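Local coordinates for protein mycobacterial cidal antitoxin MbcA (Mycobacterium tuberculosis, PDB 6FKG) that neutralises its cognate toxin MbcT, as the antitoxin of a type II toxin-antitoxin system, by blocking access to the toxin active site, at residues R18-T22 with A74-F79; R54-Y60 with V94-Y99. All coordinates share one frame; numbering follows the deposited sequence.

Contact 1. Residues R18-T22 with A74-F79; sequences RLGLT and ANVWMF
Asn75 reaches across to the end of helix 7-19 and donates from ND2 to Leu19 O at 3.1 Å, with an N-H...O angle of 168°. The acceptor lies almost in the amide plane of Asn75, whereas the donor is tilted about 20° from the plane of the Leu19 carbonyl. ND2 also donates to a water, which in turn donates to Gly20 O at 2.6 Å, so this water ties the amide to the next carbonyl. CG of Asn75 stands anti to its backbone N (chi1 -177°), which carries the amide out toward the turn.

The rest of the contact is apolar. Leu19 divides its branches: CD1 meets Ala74 CB at 3.6 Å, and CD2 lies 4.0 Å from Met78 CG. Leu21 CD2 approaches the edge of the Phe79 ring, 3.8 Å from CE2, while Met78 CB lies over one face of the ring, toward its rim. Leu19 and Met78 also pack on Ala62 and Leu65 of helix 52-65, respectively. Gly20, with positive phi, turns the chain toward Thr22, the N-cap of helix 23-30; this is a tight turn between two helices, in which the C-terminal end of helix 7-19 is held by a side-chain amide from helix 71-78.

Contact 2. Residues R54-Y60 with V94-Y99; sequences RLIELAY and VRDGEY
Helix segment 54-60 runs past the C-terminal end of helix 90-95 and the turn after it, with CA atoms 6.8 Å apart at Arg54 and Arg95, and 6.3 Å apart at Glu57 and Tyr99. That end is a Schellman motif, with Gly97 (phi 90°) as its C' residue and a hydrogen bond from Gly97 N to Val94 O (3.1 Å).

Arg54 reads the turn directly. NE donates to Arg95 O at 3.0 Å, meeting the oxygen from well above the carbonyl plane, and Gly97 CA lies over the centre of the guanidinium face, 3.3 Å from NH2. The same guanidinium is held from its own helix by a salt bridge, NH1 to Glu57 OE1, on the syn side of the carboxylate. A water donates to Glu57 OE1 and Val94 O and accepts from Tyr99 N, joining the helix to both sides of the turn.

The Glu57 side chain crosses the Tyr99 ring at about a right angle, with CG over the ring centre (3.6 Å from the centroid, a CH-pi contact) and the carboxylate stacked nearly parallel to the ring, 12° apart. Glu57 OE2 is hydrogen-bonded by Gln53 NE2. Tyr99 CG is placed between its backbone N and carbonyl carbon (chi1 79°), bringing the ring over Glu57, while Tyr99 CE2 meets the edge of the Tyr60 ring, 3.8 Å from Tyr60 CD2.

Leu58 of helix 52-65 packs on both Ile16 of helix 7-19 and Val94, whose CG1 meets Leu58 CB, and Ile29 of helix 23-30 also meets Val94.

Overall arrangement
The two contacts lie about 14 Å apart between centres and meet through hydrophobic side chains: Met78 CE is 3.9 Å from Leu58 CD1, and Leu21 CD1 is 4.0 Å from Leu58 CD2. Leu58 thus links both segments of contact 1 to contact 2. Along the chain the segments alternate, so each contact joins two segments with one from the other contact between them. The toxin is reached more directly from contact 2, where Tyr60 OH hydrogen-bonds to His133 of the MbcT chain and Tyr60 and Tyr99 both pack on its Leu53. Trp77, in segment 74-79 but outside contact 1 itself, packs on Ala77 of the MbcT chain. These toxin contacts are consistent with the blocking role.

Contact 1. Residues R18-T22 with A74-F79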
loop_
_atom_site.group_PDB
_atom_site.type_symbol
_atom_site.label_atom_id
_atom_site.label_comp_id
_atom_site.label_asym_id
_atom_site.label_seq_id
_atom_site.Cartn_x
_atom_site.Cartn_y
_atom_site.Cartn_z
ATOM N N ARG C 18 -34.665 -19.912 -2.696
ATOM C CA ARG C 18 -34.632 -20.884 -3.787
ATOM C C ARG C 18 -33.397 -21.782 -3.675
ATOM O O ARG C 18 -33.425 -22.940 -4.075
ATOM C CB ARG C 18 -34.673 -20.181 -5.148
ATOM C CG ARG C 18 -36.066 -19.688 -5.528
ATOM C CD ARG C 18 -36.139 -19.203 -6.967
ATOM N NE ARG C 18 -35.345 -17.997 -7.190
ATOM C CZ ARG C 18 -35.788 -16.760 -6.983
ATOM N NH1 ARG C 18 -37.024 -16.558 -6.540
ATOM N NH2 ARG C 18 -34.995 -15.722 -7.219
ATOM N N LEU C 19 -32.327 -21.245 -3.104
ATOM C CA LEU C 19 -31.096 -22.006 -2.922
ATOM C C LEU C 19 -31.113 -22.790 -1.605
ATOM O O LEU C 19 -30.306 -23.690 -1.398
ATOM C CB LEU C 19 -29.897 -21.064 -2.966
ATOM C CG LEU C 19 -28.469 -21.593 -2.816
ATOM C CD1 LEU C 19 -28.174 -22.646 -3.851
ATOM C CD2 LEU C 19 -27.488 -20.415 -2.945
ATOM N N GLY C 20 -32.035 -22.438 -0.717
ATOM C CA GLY C 20 -32.206 -23.169 0.533
ATOM C C GLY C 20 -31.195 -22.845 1.616
ATOM O O GLY C 20 -30.988 -23.636 2.542
ATOM N N LEU C 21 -30.554 -21.682 1.516
ATOM C CA LEU C 21 -29.604 -21.277 2.540
ATOM C C LEU C 21 -30.305 -20.999 3.864
ATOM O O LEU C 21 -31.446 -20.539 3.897
ATOM C CB LEU C 21 -28.833 -20.035 2.103
ATOM C CG LEU C 21 -28.043 -20.191 0.799
ATOM C CD1 LEU C 21 -27.174 -18.959 0.571
ATOM C CD2 LEU C 21 -27.207 -21.464 0.787
ATOM N N THR C 22 -29.619 -21.294 4.956
ATOM C CA THR C 22 -30.106 -20.904 6.272
ATOM C C THR C 22 -29.655 -19.480 6.543
ATOM O O THR C 22 -28.691 -19.020 5.940
ATOM C CB THR C 22 -29.566 -21.809 7.375
ATOM O OG1 THR C 22 -28.162 -21.569 7.522
ATOM C CG2 THR C 22 -29.794 -23.277 7.020
ATOM N N ALA C 74 -26.953 -27.448 -5.808
ATOM C CA ALA C 74 -26.505 -26.068 -5.812
ATOM C C ALA C 74 -26.115 -25.677 -4.396
ATOM O O ALA C 74 -25.074 -25.071 -4.155
ATOM C CB ALA C 74 -27.600 -25.154 -6.350
ATOM N N ASN C 75 -26.951 -26.076 -3.449
ATOM C CA ASN C 75 -26.694 -25.784 -2.055
ATOM C C ASN C 75 -25.368 -26.396 -1.570
ATOM O O ASN C 75 -24.526 -25.706 -1.011
ATOM C CB ASN C 75 -27.863 -26.290 -1.219
ATOM C CG ASN C 75 -27.712 -25.961 0.241
ATOM O OD1 ASN C 75 -26.873 -26.531 0.931
ATOM N ND2 ASN C 75 -28.553 -25.061 0.733
ATOM N N VAL C 76 -25.197 -27.697 -1.787
ATOM C CA VAL C 76 -23.945 -28.375 -1.453
ATOM C C VAL C 76 -22.734 -27.712 -2.124
ATOM O O VAL C 76 -21.669 -27.541 -1.522
ATOM C CB VAL C 76 -23.995 -29.858 -1.881
ATOM C CG1 VAL C 76 -22.640 -30.532 -1.674
ATOM C CG2 VAL C 76 -25.118 -30.604 -1.129
ATOM N N TRP C 77 -22.899 -27.363 -3.388
ATOM C CA TRP C 77 -21.814 -26.743 -4.174
ATOM C C TRP C 77 -21.271 -25.461 -3.542
ATOM O O TRP C 77 -20.061 -25.202 -3.575
ATOM C CB TRP C 77 -22.331 -26.443 -5.580
ATOM C CG TRP C 77 -21.341 -25.926 -6.559
ATOM C CD1 TRP C 77 -20.538 -26.670 -7.387
ATOM C CD2 TRP C 77 -21.093 -24.546 -6.886
ATOM N NE1 TRP C 77 -19.791 -25.826 -8.195
ATOM C CE2 TRP C 77 -20.109 -24.525 -7.898
ATOM C CE3 TRP C 77 -21.583 -23.328 -6.395
ATOM C CZ2 TRP C 77 -19.619 -23.333 -8.445
ATOM C CZ3 TRP C 77 -21.099 -22.140 -6.947
ATOM C CH2 TRP C 77 -20.133 -22.156 -7.960
ATOM N N MET C 78 -22.163 -24.668 -2.951
ATOM C CA MET C 78 -21.750 -23.414 -2.322
ATOM C C MET C 78 -20.754 -23.668 -1.203
ATOM O O MET C 78 -19.884 -22.830 -0.964
ATOM C CB MET C 78 -22.957 -22.645 -1.765
ATOM C CG MET C 78 -23.878 -22.079 -2.816
ATOM S SD MET C 78 -23.123 -20.725 -3.728
ATOM C CE MET C 78 -22.894 -19.518 -2.431
ATOM N N PHE C 79 -20.846 -24.832 -0.546
ATOM C CA PHE C 79 -20.011 -25.081 0.632
ATOM C C PHE C 79 -18.977 -26.179 0.418
ATOM O O PHE C 79 -18.351 -26.658 1.367
ATOM C CB PHE C 79 -20.910 -25.400 1.833
ATOM C CG PHE C 79 -21.946 -24.341 2.068
ATOM C CD1 PHE C 79 -21.581 -23.120 2.611
ATOM C CD2 PHE C 79 -23.266 -24.538 1.686
ATOM C CE1 PHE C 79 -22.516 -22.121 2.790
ATOM C CE2 PHE C 79 -24.209 -23.547 1.869
ATOM C CZ PHE C 79 -23.837 -22.335 2.418
HETATM O O HOH W 1 -28.844 -24.695 3.585
#

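Contact 2. Residues R54-Y60 with V94-Y99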
loop_
_atom_site.group_PDB
_atom_site.type_symbol
_atom_site.label_atom_id
_atom_site.label_comp_id
_atom_site.label_asym_id
_atom_site.label_seq_id
_atom_site.Cartn_x
_atom_site.Cartn_y
_atom_site.Cartn_z
ATOM N N ARG C 54 -22.798 -7.420 -0.040
ATOM C CA ARG C 54 -22.572 -8.866 -0.069
ATOM C C ARG C 54 -23.876 -9.650 -0.238
ATOM O O ARG C 54 -23.886 -10.680 -0.906
ATOM C CB ARG C 54 -21.857 -9.334 1.200
ATOM C CG ARG C 54 -20.411 -8.901 1.294
ATOM C CD ARG C 54 -19.516 -9.656 0.314
ATOM N NE ARG C 54 -18.141 -9.214 0.508
ATOM C CZ ARG C 54 -17.580 -8.200 -0.143
ATOM N NH1 ARG C 54 -18.263 -7.537 -1.076
ATOM N NH2 ARG C 54 -16.330 -7.856 0.134
ATOM N N LEU C 55 -24.964 -9.180 0.369
ATOM C CA LEU C 55 -26.264 -9.828 0.194
ATOM C C LEU C 55 -26.675 -9.821 -1.276
ATOM O O LEU C 55 -27.175 -10.819 -1.811
ATOM C CB LEU C 55 -27.346 -9.136 1.028
ATOM C CG LEU C 55 -27.751 -9.661 2.401
ATOM C CD1 LEU C 55 -28.867 -8.791 2.932
ATOM C CD2 LEU C 55 -28.189 -11.117 2.337
ATOM N N ILE C 56 -26.455 -8.692 -1.941
ATOM C CA ILE C 56 -26.818 -8.594 -3.344
ATOM C C ILE C 56 -25.930 -9.497 -4.185
ATOM O O ILE C 56 -26.407 -10.184 -5.098
ATOM C CB ILE C 56 -26.723 -7.147 -3.841
ATOM C CG1 ILE C 56 -27.771 -6.306 -3.118
ATOM C CG2 ILE C 56 -26.902 -7.090 -5.350
ATOM C CD1 ILE C 56 -27.530 -4.809 -3.214
ATOM N N GLU C 57 -24.639 -9.524 -3.866
ATOM C CA GLU C 57 -23.719 -10.375 -4.608
ATOM C C GLU C 57 -24.087 -11.855 -4.435
ATOM O O GLU C 57 -24.033 -12.641 -5.379
ATOM C CB GLU C 57 -22.289 -10.100 -4.166
ATOM C CG GLU C 57 -21.827 -8.705 -4.619
ATOM C CD GLU C 57 -20.597 -8.212 -3.889
ATOM O OE1 GLU C 57 -20.102 -8.919 -2.992
ATOM O OE2 GLU C 57 -20.117 -7.105 -4.211
ATOM N N LEU C 58 -24.483 -12.217 -3.229
ATOM C CA LEU C 58 -24.931 -13.589 -2.967
ATOM C C LEU C 58 -26.191 -13.930 -3.769
ATOM O O LEU C 58 -26.317 -15.036 -4.306
ATOM C CB LEU C 58 -25.183 -13.776 -1.478
ATOM C CG LEU C 58 -25.708 -15.145 -1.052
ATOM C CD1 LEU C 58 -24.753 -16.278 -1.487
ATOM C CD2 LEU C 58 -25.933 -15.159 0.471
ATOM N N ALA C 59 -27.125 -12.982 -3.854
ATOM C CA ALA C 59 -28.318 -13.162 -4.684
ATOM C C ALA C 59 -27.949 -13.346 -6.163
ATOM O O ALA C 59 -28.504 -14.226 -6.833
ATOM C CB ALA C 59 -29.291 -11.973 -4.503
ATOM N N TYR C 60 -27.013 -12.540 -6.678
ATOM C CA TYR C 60 -26.496 -12.774 -8.037
ATOM C C TYR C 60 -26.060 -14.220 -8.227
ATOM O O TYR C 60 -26.402 -14.869 -9.217
ATOM C CB TYR C 60 -25.283 -11.905 -8.358
ATOM C CG TYR C 60 -25.537 -10.416 -8.446
ATOM C CD1 TYR C 60 -26.817 -9.906 -8.638
ATOM C CD2 TYR C 60 -24.485 -9.523 -8.309
ATOM C CE1 TYR C 60 -27.034 -8.531 -8.709
ATOM C CE2 TYR C 60 -24.689 -8.158 -8.375
ATOM C CZ TYR C 60 -25.962 -7.665 -8.571
ATOM O OH TYR C 60 -26.136 -6.297 -8.628
ATOM N N VAL C 94 -17.595 -15.569 -2.084
ATOM C CA VAL C 94 -18.628 -14.536 -2.062
ATOM C C VAL C 94 -18.435 -13.693 -0.808
ATOM O O VAL C 94 -18.439 -12.465 -0.876
ATOM C CB VAL C 94 -20.055 -15.130 -2.108
ATOM C CG1 VAL C 94 -21.091 -14.045 -1.887
ATOM C CG2 VAL C 94 -20.301 -15.829 -3.461
ATOM N N ARG C 95 -18.243 -14.358 0.330
ATOM C CA ARG C 95 -17.987 -13.658 1.592
ATOM C C ARG C 95 -16.850 -12.648 1.455
ATOM O O ARG C 95 -16.935 -11.510 1.943
ATOM C CB ARG C 95 -17.651 -14.667 2.688
ATOM C CG ARG C 95 -17.436 -14.056 4.064
ATOM C CD ARG C 95 -16.783 -15.082 4.982
ATOM N NE ARG C 95 -15.501 -15.524 4.433
ATOM C CZ ARG C 95 -14.888 -16.645 4.796
ATOM N NH1 ARG C 95 -15.436 -17.431 5.714
ATOM N NH2 ARG C 95 -13.729 -16.977 4.245
ATOM N N ASP C 96 -15.791 -13.065 0.768
ATOM C CA ASP C 96 -14.568 -12.279 0.709
ATOM C C ASP C 96 -14.490 -11.338 -0.495
ATOM O O ASP C 96 -13.423 -10.808 -0.799
ATOM C CB ASP C 96 -13.359 -13.221 0.725
ATOM C CG ASP C 96 -13.261 -14.004 2.032
ATOM O OD1 ASP C 96 -13.912 -13.585 3.010
ATOM O OD2 ASP C 96 -12.538 -15.024 2.092
ATOM N N GLY C 97 -15.615 -11.115 -1.165
ATOM C CA GLY C 97 -15.665 -10.128 -2.235
ATOM C C GLY C 97 -15.346 -10.630 -3.632
ATOM O O GLY C 97 -15.310 -9.847 -4.584
ATOM N N GLU C 98 -15.139 -11.931 -3.777
ATOM C CA GLU C 98 -14.757 -12.490 -5.075
ATOM C C GLU C 98 -15.927 -13.135 -5.815
ATOM O O GLU C 98 -15.744 -14.129 -6.528
ATOM C CB GLU C 98 -13.624 -13.508 -4.893
ATOM C CG GLU C 98 -12.392 -12.913 -4.248
ATOM C CD GLU C 98 -11.370 -13.959 -3.848
ATOM O OE1 GLU C 98 -11.066 -14.847 -4.668
ATOM O OE2 GLU C 98 -10.885 -13.897 -2.703
ATOM N N TYR C 99 -17.127 -12.570 -5.667
ATOM C CA TYR C 99 -18.297 -13.129 -6.341
ATOM C C TYR C 99 -18.135 -13.152 -7.870
ATOM O O TYR C 99 -18.724 -13.993 -8.540
ATOM C CB TYR C 99 -19.575 -12.350 -5.977
ATOM C CG TYR C 99 -19.729 -11.047 -6.734
ATOM C CD1 TYR C 99 -18.968 -9.928 -6.387
ATOM C CD2 TYR C 99 -20.612 -10.937 -7.803
ATOM C CE1 TYR C 99 -19.088 -8.754 -7.067
ATOM C CE2 TYR C 99 -20.732 -9.739 -8.505
ATOM C CZ TYR C 99 -19.968 -8.658 -8.123
ATOM O OH TYR C 99 -20.060 -7.456 -8.786
HETATM O O HOH W 2 -18.449 -11.123 -3.221
#